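Side-chain contacts in 4-hydroxy-3-methylbut-2-enyl diphosphate reductase (Aquifex aeolicus, PDB 3DNF), which reduces (E)-4-hydroxy-3-methylbut-2-enyl diphosphate to isopentenyl and dimethylallyl diphosphate with an iron-sulfur cluster, ending the non-mevalonate route to isoprenoid precursors: residues V2-A7 with R277-C282; K33-G38 with E61-G66; V116-E121 with P125-T130; I214-K219 with A264-W269; Y229-K232 with N237-H240. All coordinates share one frame; numbering follows the deposited sequence. Where two conformers were deposited one is given.

Contact 1: residues V2-A7 with R277-C282; sequences VDIIIA and RIQEIC
The carboxamide of Q279 meets I4 on its nitrogen side: the methyl CD1 of I4 lies 3.2 Å from Q279 NE2, tilted well out of the amide plane, while OE1 points elsewhere. The separation is tight for a carbon and an amide nitrogen. A second flat group, the guanidinium of R277, carries E280 OE2 over one face and I281 CG1 at its edge, in plane. Because E280 OE2 stands 2.9 Å above that plane, the salt bridge to R277 NH2 at 3.2 Å works through charge alone, with no N-H aimed at the oxygen.

Q279 reaches across with a chain extended beyond CG, and its CG lies 3.6 Å from I4 CD1; the two side chains cross at about a right angle. Glutamine suits a partly exposed place: its CG packs on the isoleucine methyl while a polar amide ends the chain. Nearer the chain ends, V2 CG2 touches C282 SG at 3.8 Å, a small apolar pair. The valine's chi1 of -61° sets CG2 between its backbone N and carbonyl carbon, on the side of the cysteine. Inward, I4 and I278 both rest on I260 of the neighbouring strand. This is helix-on-sheet packing of an open alpha/beta domain: the C-terminal helix 268-281 lies against the outermost strand 3-6 of a parallel sheet, bringing the first residues of the chain beside the last modelled ones.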
# COMPACT_ATOMS: atom_id res chain seq x y z
N VAL B 2 -5.76 48.75 -5.58
CA VAL B 2 -4.58 47.92 -5.89
C VAL B 2 -4.96 46.65 -6.67
O VAL B 2 -6.09 46.54 -7.17
CB VAL B 2 -3.77 47.56 -4.60
CG1 VAL B 2 -3.24 48.83 -3.92
CG2 VAL B 2 -4.60 46.72 -3.62
N ASP B 3 -4.03 45.71 -6.78
CA ASP B 3 -4.26 44.46 -7.49
C ASP B 3 -4.70 43.34 -6.54
O ASP B 3 -3.95 42.94 -5.65
CB ASP B 3 -3.00 44.05 -8.25
CG ASP B 3 -3.32 43.44 -9.61
OD1 ASP B 3 -4.38 42.80 -9.76
OD2 ASP B 3 -2.49 43.61 -10.53
N ILE B 4 -5.92 42.84 -6.75
CA ILE B 4 -6.46 41.76 -5.92
C ILE B 4 -6.52 40.48 -6.74
O ILE B 4 -7.14 40.45 -7.79
CB ILE B 4 -7.90 42.05 -5.41
CG1 ILE B 4 -8.14 43.55 -5.23
CG2 ILE B 4 -8.20 41.24 -4.14
CD1 ILE B 4 -8.57 44.28 -6.51
N ILE B 5 -5.87 39.43 -6.26
CA ILE B 5 -5.96 38.14 -6.94
C ILE B 5 -6.60 37.08 -6.05
O ILE B 5 -6.10 36.76 -4.97
CB ILE B 5 -4.60 37.68 -7.54
CG1 ILE B 5 -4.74 36.33 -8.25
CG2 ILE B 5 -3.52 37.65 -6.46
CD1 ILE B 5 -3.68 36.03 -9.29
N ILE B 6 -7.73 36.57 -6.52
CA ILE B 6 -8.38 35.44 -5.86
C ILE B 6 -7.69 34.17 -6.34
O ILE B 6 -7.63 33.91 -7.54
CB ILE B 6 -9.91 35.41 -6.15
CG1 ILE B 6 -10.57 36.68 -5.62
CG2 ILE B 6 -10.56 34.16 -5.51
CD1 ILE B 6 -11.96 36.93 -6.15
N ALA B 7 -7.15 33.41 -5.39
CA ALA B 7 -6.44 32.17 -5.69
C ALA B 7 -7.34 31.18 -6.42
O ALA B 7 -8.54 31.07 -6.13
CB ALA B 7 -5.89 31.54 -4.40
N ARG B 277 -14.55 44.90 -0.34
CA ARG B 277 -14.23 45.65 0.88
C ARG B 277 -12.75 46.02 0.88
O ARG B 277 -12.38 47.12 1.29
CB ARG B 277 -14.65 44.88 2.16
CG ARG B 277 -14.12 45.39 3.52
CD ARG B 277 -13.93 46.91 3.63
NE ARG B 277 -15.01 47.61 4.31
CZ ARG B 277 -14.88 48.77 4.94
NH1 ARG B 277 -13.70 49.38 4.99
NH2 ARG B 277 -15.93 49.33 5.53
N ILE B 278 -11.90 45.12 0.38
CA ILE B 278 -10.47 45.42 0.19
C ILE B 278 -10.29 46.57 -0.81
O ILE B 278 -9.47 47.47 -0.58
CB ILE B 278 -9.66 44.16 -0.20
CG1 ILE B 278 -9.59 43.19 0.99
CG2 ILE B 278 -8.25 44.52 -0.66
CD1 ILE B 278 -9.10 41.80 0.65
N GLN B 279 -11.06 46.54 -1.89
CA GLN B 279 -11.08 47.64 -2.86
C GLN B 279 -11.61 48.96 -2.28
O GLN B 279 -11.26 50.04 -2.75
CB GLN B 279 -11.88 47.25 -4.11
CG GLN B 279 -11.10 46.40 -5.09
CD GLN B 279 -11.99 45.63 -6.06
OE1 GLN B 279 -13.11 45.24 -5.71
NE2 GLN B 279 -11.50 45.40 -7.27
N GLU B 280 -12.46 48.85 -1.26
CA GLU B 280 -13.01 50.00 -0.54
C GLU B 280 -12.00 50.56 0.47
O GLU B 280 -12.01 51.75 0.77
CB GLU B 280 -14.30 49.61 0.18
CG GLU B 280 -15.13 50.80 0.64
CD GLU B 280 -15.83 50.54 1.96
OE1 GLU B 280 -16.80 49.75 1.98
OE2 GLU B 280 -15.42 51.15 2.97
N ILE B 281 -11.14 49.68 0.99
CA ILE B 281 -10.03 50.08 1.86
C ILE B 281 -8.94 50.81 1.05
O ILE B 281 -8.37 51.80 1.52
CB ILE B 281 -9.46 48.87 2.65
CG1 ILE B 281 -10.45 48.42 3.73
CG2 ILE B 281 -8.10 49.21 3.29
CD1 ILE B 281 -10.13 47.08 4.35
N CYS B 282 -8.68 50.31 -0.15
CA CYS B 282 -7.77 50.98 -1.09
C CYS B 282 -8.60 51.67 -2.18
O CYS B 282 -8.23 52.72 -2.68
CB CYS B 282 -6.80 49.98 -1.73
SG CYS B 282 -6.45 48.48 -0.74

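Contact 2: residues K33-G38 with E61-G66; sequences KVYTLG and EEFKEG
Y35 and F63 form a T-shaped aromatic pair in which the edge of F63 is turned toward the face of Y35, the ring centroids 5.7 Å apart and the planes at 71°. F63 CD2 lies over the tyrosine face, and F63 CB lies 3.7 Å from Y35 CE2. The tyrosine's CG stands anti to its carbonyl carbon (chi1 -68°), which sends the ring toward F63.

Among aliphatic contacts, L37, modelled in two conformers, sets CD2 3.6 Å from F63 CE2, and CG of E62 approaches Y35 OH obliquely at 3.8 Å. Leucine's branched end suits the place, CD2 resting on CE2 and CZ of the phenylalanine, and glutamate offers its CG methylene to the tyrosine.

The carboxylate of E62 is hydrogen-bonded to the backbone N of G60 (OE1) and of Q59 (OE2), which helps hold its bent chain. An alanine in place of Y35 would probably leave the edge of F63 without a face to meet and the CG of E62 uncovered.

Strand 34-36 runs between strands 55-57 and 68-71 of a parallel sheet. The loop 61-66 connects these two neighbours, and V69 of strand 68-71 and L84 of helix 78-86 pack on both L37 and F63.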
# COMPACT_ATOMS: atom_id res chain seq x y z
N LYS B 33 -42.79 22.23 -1.75
CA LYS B 33 -41.73 22.94 -1.04
C LYS B 33 -40.37 22.25 -1.28
O LYS B 33 -40.32 21.01 -1.28
CB LYS B 33 -42.05 22.97 0.44
CG LYS B 33 -41.04 23.68 1.32
CD LYS B 33 -41.70 24.13 2.61
CE LYS B 33 -40.67 24.66 3.60
NZ LYS B 33 -41.30 25.38 4.73
N VAL B 34 -39.32 23.05 -1.48
CA VAL B 34 -37.95 22.52 -1.74
C VAL B 34 -37.09 22.43 -0.48
O VAL B 34 -36.83 23.44 0.21
CB VAL B 34 -37.20 23.35 -2.84
CG1 VAL B 34 -35.78 22.75 -3.06
CG2 VAL B 34 -38.03 23.40 -4.17
N TYR B 35 -36.59 21.21 -0.23
CA TYR B 35 -35.73 20.96 0.93
C TYR B 35 -34.43 20.35 0.44
O TYR B 35 -34.40 19.59 -0.52
CB TYR B 35 -36.34 19.92 1.85
CG TYR B 35 -37.59 20.33 2.55
CD1 TYR B 35 -37.54 20.87 3.81
CD2 TYR B 35 -38.84 20.11 1.96
CE1 TYR B 35 -38.71 21.23 4.50
CE2 TYR B 35 -39.99 20.47 2.61
CZ TYR B 35 -39.94 21.01 3.87
OH TYR B 35 -41.08 21.35 4.57
N THR B 36 -33.36 20.67 1.18
CA THR B 36 -32.14 19.89 1.13
C THR B 36 -32.27 18.94 2.31
O THR B 36 -32.95 19.22 3.32
CB THR B 36 -30.83 20.79 1.24
OG1 THR B 36 -30.83 21.56 2.45
CG2 THR B 36 -30.69 21.72 -0.00
N LEU B 37 -31.71 17.77 2.13
CA LEU B 37 -31.75 16.79 3.21
C LEU B 37 -30.64 17.10 4.21
O LEU B 37 -29.50 16.64 4.05
CB LEU B 37 -31.57 15.39 2.64
CG LEU B 37 -32.73 14.75 1.90
CD1 LEU B 37 -32.26 13.39 1.34
CD2 LEU B 37 -33.91 14.57 2.88
N GLY B 38 -31.00 17.88 5.22
CA GLY B 38 -30.06 18.52 6.16
C GLY B 38 -29.51 19.78 5.49
O GLY B 38 -29.73 20.00 4.29
N GLU B 61 -38.40 14.76 9.33
CA GLU B 61 -39.10 14.07 8.27
C GLU B 61 -40.34 14.92 7.93
O GLU B 61 -41.45 14.42 7.68
CB GLU B 61 -39.40 12.64 8.75
CG GLU B 61 -40.04 11.68 7.76
CD GLU B 61 -39.21 11.33 6.53
OE1 GLU B 61 -37.96 11.22 6.53
OE2 GLU B 61 -39.85 11.16 5.48
N GLU B 62 -40.16 16.24 7.90
CA GLU B 62 -41.30 17.14 7.75
C GLU B 62 -41.83 17.28 6.31
O GLU B 62 -42.95 17.75 6.13
CB GLU B 62 -41.00 18.54 8.31
CG GLU B 62 -39.94 19.32 7.54
CD GLU B 62 -38.51 19.12 8.05
OE1 GLU B 62 -38.12 17.97 8.38
OE2 GLU B 62 -37.79 20.13 8.11
N PHE B 63 -41.02 16.95 5.31
CA PHE B 63 -41.45 17.01 3.89
C PHE B 63 -42.57 16.03 3.60
O PHE B 63 -42.67 14.96 4.23
CB PHE B 63 -40.25 16.83 2.93
CG PHE B 63 -39.16 15.93 3.50
CD1 PHE B 63 -39.34 14.55 3.51
CD2 PHE B 63 -37.97 16.45 4.01
CE1 PHE B 63 -38.38 13.69 4.03
CE2 PHE B 63 -36.98 15.58 4.53
CZ PHE B 63 -37.21 14.20 4.54
N LYS B 64 -43.45 16.41 2.68
CA LYS B 64 -44.65 15.65 2.39
C LYS B 64 -44.74 15.29 0.91
O LYS B 64 -44.02 15.84 0.08
CB LYS B 64 -45.90 16.42 2.84
CG LYS B 64 -46.30 17.58 1.95
CD LYS B 64 -47.15 18.54 2.76
CE LYS B 64 -48.29 19.21 2.01
NZ LYS B 64 -48.16 19.73 0.63
N GLU B 65 -45.66 14.39 0.58
CA GLU B 65 -45.82 13.97 -0.81
C GLU B 65 -45.83 15.22 -1.70
O GLU B 65 -46.53 16.21 -1.42
CB GLU B 65 -47.13 13.21 -1.00
CG GLU B 65 -47.33 12.68 -2.40
CD GLU B 65 -48.70 12.05 -2.61
OE1 GLU B 65 -49.69 12.48 -1.97
OE2 GLU B 65 -48.79 11.12 -3.43
N GLY B 66 -45.07 15.15 -2.78
CA GLY B 66 -45.05 16.25 -3.75
C GLY B 66 -43.99 17.27 -3.49
O GLY B 66 -43.70 18.10 -4.38

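Contact 3: residues V116-E121 with P125-T130; sequences VVLVGE and PEVIGT
The carbonyl oxygen of E121 points at V127, 3.3 Å from both its CB and its CG2. Both are close contacts of carbon with oxygen, and they bring the helix snugly against the chain leaving the strand. CG1, also near that oxygen, lies 3.7 Å from L118 CD2. That same CD2, of a leucine modelled in two conformers, also meets T130 CG2 at 3.8 Å, so one leucine branch spans one turn of the helix. The threonine's CG2 is anti to its backbone N (chi1 -64°, measured to OG1), which turns the methyl to the strand.

G120 allows this closeness: a CB there would lie 3.1 Å from V127 CG2, so a residue without a side chain fits. A branched valine is short enough to pack both methyls between L118 and the E121 carbonyl. An alanine at V127 would probably open a gap beside L118 CD2 and leave the E121 carbonyl less closely packed.

Farther out, the N of E121 is held by Q164 OE1. E126, the neighbour of V127 and predicted proton donor, is bonded through OE1 to T165 OG1. Strand 115-119 lies between strands 141-144 and 158-163, helix 125-136 follows it in the beta-alpha-beta unit ending at strand 141-144, and helix 97-111 touches T130 through V102 and H103.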
# COMPACT_ATOMS: atom_id res chain seq x y z
N VAL B 116 -13.81 -5.72 1.05
CA VAL B 116 -13.56 -4.27 0.84
C VAL B 116 -13.13 -3.59 2.15
O VAL B 116 -13.78 -3.69 3.19
CB VAL B 116 -14.79 -3.58 0.21
CG1 VAL B 116 -14.61 -2.04 0.15
CG2 VAL B 116 -14.99 -4.12 -1.22
N VAL B 117 -12.06 -2.80 2.05
CA VAL B 117 -11.70 -1.87 3.08
C VAL B 117 -11.95 -0.43 2.61
O VAL B 117 -11.48 -0.03 1.56
CB VAL B 117 -10.23 -2.08 3.44
CG1 VAL B 117 -9.67 -0.86 4.19
CG2 VAL B 117 -10.04 -3.39 4.26
N LEU B 118 -12.78 0.29 3.35
CA LEU B 118 -13.05 1.71 3.07
C LEU B 118 -12.25 2.50 4.09
O LEU B 118 -12.57 2.46 5.27
CB LEU B 118 -14.55 1.99 3.21
CG LEU B 118 -15.10 3.41 3.13
CD1 LEU B 118 -14.63 4.05 1.83
CD2 LEU B 118 -16.65 3.34 3.22
N VAL B 119 -11.22 3.24 3.63
CA VAL B 119 -10.42 4.06 4.54
C VAL B 119 -11.14 5.41 4.74
O VAL B 119 -11.35 6.18 3.79
CB VAL B 119 -8.93 4.27 4.04
CG1 VAL B 119 -8.14 5.06 5.09
CG2 VAL B 119 -8.25 2.91 3.73
N GLY B 120 -11.61 5.65 5.95
CA GLY B 120 -12.40 6.85 6.21
C GLY B 120 -12.91 6.92 7.63
O GLY B 120 -12.60 6.06 8.45
N GLU B 121 -13.74 7.93 7.88
CA GLU B 121 -14.36 8.17 9.18
C GLU B 121 -15.68 7.39 9.33
O GLU B 121 -16.64 7.65 8.58
CB GLU B 121 -14.58 9.67 9.36
CG GLU B 121 -15.18 10.03 10.72
CD GLU B 121 -15.50 11.52 10.91
OE1 GLU B 121 -15.43 12.32 9.94
OE2 GLU B 121 -15.87 11.88 12.06
N PRO B 125 -21.29 10.80 7.09
CA PRO B 125 -22.36 10.47 6.11
C PRO B 125 -21.90 9.88 4.75
O PRO B 125 -22.60 9.02 4.17
CB PRO B 125 -23.08 11.80 5.93
CG PRO B 125 -22.80 12.58 7.20
CD PRO B 125 -21.40 12.19 7.58
N GLU B 126 -20.76 10.32 4.22
CA GLU B 126 -20.26 9.76 2.96
C GLU B 126 -19.96 8.26 3.14
O GLU B 126 -20.33 7.44 2.29
CB GLU B 126 -19.01 10.48 2.45
CG GLU B 126 -18.65 10.03 1.05
CD GLU B 126 -17.23 10.43 0.69
OE1 GLU B 126 -16.96 11.66 0.69
OE2 GLU B 126 -16.41 9.50 0.42
N VAL B 127 -19.35 7.94 4.25
CA VAL B 127 -18.97 6.58 4.58
C VAL B 127 -20.22 5.70 4.80
O VAL B 127 -20.30 4.61 4.27
CB VAL B 127 -17.93 6.58 5.76
CG1 VAL B 127 -17.67 5.16 6.27
CG2 VAL B 127 -16.63 7.24 5.30
N ILE B 128 -21.19 6.18 5.55
CA ILE B 128 -22.45 5.48 5.76
C ILE B 128 -23.11 5.20 4.40
O ILE B 128 -23.62 4.09 4.17
CB ILE B 128 -23.38 6.33 6.66
CG1 ILE B 128 -22.77 6.39 8.06
CG2 ILE B 128 -24.82 5.78 6.71
CD1 ILE B 128 -23.43 7.38 9.00
N GLY B 129 -23.11 6.18 3.52
CA GLY B 129 -23.75 5.96 2.21
C GLY B 129 -23.05 4.86 1.42
O GLY B 129 -23.69 3.94 0.89
N THR B 130 -21.72 4.91 1.36
CA THR B 130 -20.93 3.94 0.65
C THR B 130 -21.12 2.53 1.22
O THR B 130 -21.22 1.59 0.45
CB THR B 130 -19.47 4.35 0.70
OG1 THR B 130 -19.34 5.57 -0.01
CG2 THR B 130 -18.59 3.33 -0.00

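Contact 4: residues I214-K219 with A264-W269; sequences IIIGGK and ASTPDW
T266 turns its CB toward the strand end at I216 and G217, and its two branches then divide the work. From CB, OG1 goes toward the backbone: it lies 3.5 Å from I216 O and the same distance from G217 CA, contacts of packing in which no hydrogen bond is made. The other branch, CG2, is anti to the backbone N of T266 (chi1 -58°, measured to OG1) and ends 3.9 Å from CG2 of I216. The two side chains cross at about a right angle, methyl against methyl.

A beta-branched threonine suits this buried corner, since it presents a hydroxyl to the peptide chain and a methyl to the isoleucine at once. Isoleucine, with its bulk close to the backbone, is apt for a strand position that faces a helix. G217 takes a backbone conformation in which a CB would collide with the carbonyl O before it, so only glycine fits comfortably.

Next to T266 is S265, predicted to bind the substrate, and P267 is the N-cap of helix 268-281. That helix covers I216 through I270 and V274 and touches T266 through I271, while strand 212-216 lies between strands 257-262 and 238-241.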
# COMPACT_ATOMS: atom_id res chain seq x y z
N ILE B 214 -5.13 36.92 2.44
CA ILE B 214 -6.39 36.78 3.17
C ILE B 214 -6.97 35.38 2.97
O ILE B 214 -7.19 34.95 1.84
CB ILE B 214 -7.46 37.84 2.72
CG1 ILE B 214 -6.90 39.27 2.81
CG2 ILE B 214 -8.77 37.67 3.52
CD1 ILE B 214 -6.39 39.72 4.20
N ILE B 215 -7.21 34.68 4.08
CA ILE B 215 -7.80 33.35 4.07
C ILE B 215 -9.19 33.42 4.73
O ILE B 215 -9.32 33.81 5.90
CB ILE B 215 -6.89 32.30 4.80
CG1 ILE B 215 -5.50 32.18 4.13
CG2 ILE B 215 -7.60 30.95 4.95
CD1 ILE B 215 -5.49 31.79 2.64
N ILE B 216 -10.22 33.08 3.96
CA ILE B 216 -11.60 33.20 4.43
C ILE B 216 -12.17 31.82 4.82
O ILE B 216 -11.89 30.81 4.17
CB ILE B 216 -12.51 33.89 3.38
CG1 ILE B 216 -11.90 35.20 2.90
CG2 ILE B 216 -13.91 34.15 3.96
CD1 ILE B 216 -12.40 35.62 1.52
N GLY B 217 -12.95 31.79 5.90
CA GLY B 217 -13.62 30.57 6.32
C GLY B 217 -13.99 30.56 7.78
O GLY B 217 -13.46 31.35 8.57
N GLY B 218 -14.90 29.66 8.16
CA GLY B 218 -15.28 29.51 9.56
C GLY B 218 -14.08 29.03 10.35
O GLY B 218 -13.27 28.27 9.82
N LYS B 219 -13.97 29.48 11.61
CA LYS B 219 -12.86 29.11 12.51
C LYS B 219 -12.83 27.61 12.81
O LYS B 219 -11.75 27.03 12.97
CB LYS B 219 -12.95 29.86 13.85
CG LYS B 219 -12.89 31.38 13.75
CD LYS B 219 -13.17 32.03 15.11
CE LYS B 219 -13.27 33.54 14.95
NZ LYS B 219 -13.65 34.26 16.19
N ALA B 264 -13.21 25.29 2.06
CA ALA B 264 -14.17 24.53 1.27
C ALA B 264 -15.62 24.91 1.56
O ALA B 264 -16.51 24.57 0.80
CB ALA B 264 -13.98 23.04 1.50
N SER B 265 -15.87 25.63 2.64
CA SER B 265 -17.23 25.97 3.02
C SER B 265 -17.60 27.41 2.73
O SER B 265 -18.62 27.91 3.22
CB SER B 265 -17.46 25.63 4.50
OG SER B 265 -17.60 24.22 4.65
N THR B 266 -16.77 28.10 1.94
CA THR B 266 -16.98 29.52 1.64
C THR B 266 -17.56 29.70 0.23
O THR B 266 -16.92 29.34 -0.76
CB THR B 266 -15.68 30.34 1.84
OG1 THR B 266 -15.22 30.18 3.18
CG2 THR B 266 -15.90 31.87 1.58
N PRO B 267 -18.78 30.27 0.15
CA PRO B 267 -19.38 30.53 -1.14
C PRO B 267 -18.71 31.74 -1.79
O PRO B 267 -18.11 32.58 -1.10
CB PRO B 267 -20.84 30.84 -0.78
CG PRO B 267 -20.77 31.38 0.59
CD PRO B 267 -19.67 30.65 1.26
N ASP B 268 -18.82 31.81 -3.10
CA ASP B 268 -18.23 32.90 -3.87
C ASP B 268 -18.75 34.29 -3.52
O ASP B 268 -18.03 35.27 -3.71
CB ASP B 268 -18.47 32.66 -5.36
CG ASP B 268 -17.59 31.55 -5.92
OD1 ASP B 268 -16.63 31.14 -5.23
OD2 ASP B 268 -17.87 31.10 -7.05
N TRP B 269 -19.98 34.38 -3.02
CA TRP B 269 -20.51 35.71 -2.68
C TRP B 269 -19.82 36.30 -1.46
O TRP B 269 -19.74 37.53 -1.33
CB TRP B 269 -22.03 35.71 -2.52
CG TRP B 269 -22.56 34.91 -1.39
CD1 TRP B 269 -22.95 33.61 -1.43
CD2 TRP B 269 -22.80 35.36 -0.04
NE1 TRP B 269 -23.41 33.21 -0.21
CE2 TRP B 269 -23.33 34.26 0.67
CE3 TRP B 269 -22.62 36.58 0.63
CZ2 TRP B 269 -23.68 34.34 2.02
CZ3 TRP B 269 -22.97 36.65 1.97
CH2 TRP B 269 -23.50 35.54 2.65

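Contact 5: residues Y229-K232 with N237-H240; sequences YISK and NTYH
The hydroxyls of S231 and T238 are brought together by their first torsions: S231 OG is anti to its own backbone N (chi1 178°), projecting off the helix, and T238 OG1 is anti to its carbonyl carbon (chi1 -60°), leaning back to meet it. They share a hydrogen bond of 2.5 Å between S231 OG and T238 OG1. Either could be the donor, and the bond is so short that its exact length deserves caution.

The methyl of T238 fills the space beside the bond: CG2 lies 3.5 Å from S231 CB. T238 OG1 has a second partner in the carbonyl O of N235, in the turn between the segments, so this buried hydroxyl has two hydrogen-bonding partners, S231 and N235 O. Serine suits the helix because a small residue lets the strand come close, and threonine suits the strand because its branched CB favours extended chain while its hydroxyl reaches back.

K232 adds an apolar brush, with K232 CB 4.2 Å from T238 CB. Its chain bends at chi2 (75°), and NZ ends on the carbonyl O of P236, so the amine helps tie down the same turn. M213 packs on S231 and T238 from the adjacent strand. The arrangement is the closing half of a beta-alpha-beta crossover, in which helix 222-234 returns through a tight turn to strand 238-241, the outermost strand of its parallel sheet.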
# COMPACT_ATOMS: atom_id res chain seq x y z
N TYR B 229 -2.52 28.31 8.09
CA TYR B 229 -1.17 27.94 8.54
C TYR B 229 -0.17 27.82 7.39
O TYR B 229 0.94 28.35 7.47
CB TYR B 229 -1.19 26.61 9.30
CG TYR B 229 -1.86 26.67 10.65
CD1 TYR B 229 -2.96 25.87 10.92
CD2 TYR B 229 -1.38 27.52 11.66
CE1 TYR B 229 -3.59 25.90 12.14
CE2 TYR B 229 -2.00 27.56 12.90
CZ TYR B 229 -3.11 26.75 13.13
OH TYR B 229 -3.75 26.76 14.34
N ILE B 230 -0.59 27.14 6.32
CA ILE B 230 0.23 26.97 5.12
C ILE B 230 0.68 28.33 4.56
O ILE B 230 1.84 28.50 4.18
CB ILE B 230 -0.51 26.10 4.05
CG1 ILE B 230 0.39 25.73 2.87
CG2 ILE B 230 -1.75 26.77 3.53
CD1 ILE B 230 -0.32 24.85 1.84
N SER B 231 -0.24 29.29 4.55
CA SER B 231 0.01 30.63 4.05
C SER B 231 0.88 31.45 5.01
O SER B 231 1.84 32.08 4.58
CB SER B 231 -1.31 31.36 3.79
OG SER B 231 -1.09 32.69 3.35
N LYS B 232 0.53 31.40 6.29
CA LYS B 232 1.24 32.10 7.38
C LYS B 232 2.71 31.69 7.45
O LYS B 232 3.57 32.46 7.89
CB LYS B 232 0.51 31.83 8.71
CG LYS B 232 1.13 32.46 9.95
CD LYS B 232 0.86 33.96 10.01
CE LYS B 232 1.54 34.57 11.23
NZ LYS B 232 1.05 36.04 11.41
N ASN B 237 2.11 38.03 6.60
CA ASN B 237 0.94 38.89 6.48
C ASN B 237 -0.28 38.13 5.99
O ASN B 237 -1.06 38.62 5.16
CB ASN B 237 1.24 40.08 5.57
CG ASN B 237 2.43 40.89 6.05
OD1 ASN B 237 2.43 41.33 7.23
ND2 ASN B 237 3.37 41.09 5.26
N THR B 238 -0.44 36.90 6.52
CA THR B 238 -1.64 36.13 6.29
C THR B 238 -2.59 36.40 7.47
O THR B 238 -2.19 36.38 8.64
CB THR B 238 -1.35 34.61 6.18
OG1 THR B 238 -0.45 34.37 5.09
CG2 THR B 238 -2.67 33.81 5.95
N TYR B 239 -3.86 36.66 7.15
CA TYR B 239 -4.86 36.90 8.17
C TYR B 239 -6.02 36.00 7.84
O TYR B 239 -6.44 35.94 6.68
CB TYR B 239 -5.29 38.37 8.17
CG TYR B 239 -4.13 39.32 8.41
CD1 TYR B 239 -3.44 39.90 7.34
CD2 TYR B 239 -3.69 39.61 9.70
CE1 TYR B 239 -2.37 40.76 7.55
CE2 TYR B 239 -2.62 40.47 9.93
CZ TYR B 239 -1.96 41.04 8.85
OH TYR B 239 -0.90 41.90 9.06
N HIS B 240 -6.49 35.28 8.84
CA HIS B 240 -7.70 34.48 8.66
C HIS B 240 -8.93 35.27 9.11
O HIS B 240 -8.91 35.89 10.17
CB HIS B 240 -7.58 33.15 9.41
CG HIS B 240 -8.88 32.42 9.53
ND1 HIS B 240 -9.60 32.39 10.71
CD2 HIS B 240 -9.62 31.76 8.62
CE1 HIS B 240 -10.72 31.72 10.52
NE2 HIS B 240 -10.76 31.32 9.26

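Contacts 1, 4 and 5 share one parallel sheet. In contact 4, I214 CG1 lies 4.0 Å from I278 CD1 of contact 1 on helix 268-281, and I215 N lies 3.0 Å from Y239 O of contact 5, a probable hydrogen bond. Contacts 2 and 3 belong to two other sheets, with nearest atoms about 8 Å apart. The bound iron-sulfur cluster lies about 10 Å from the T130 side chain in contact 3 and about 13 Å from that of T266 in contact 4, and L37 of contact 2 is about 7 Å from H74, predicted to bind substrate and products. Contacts 3 and 4 themselves hold predicted site residues, E126 and S265, whereas contacts 1 and 5 lie away.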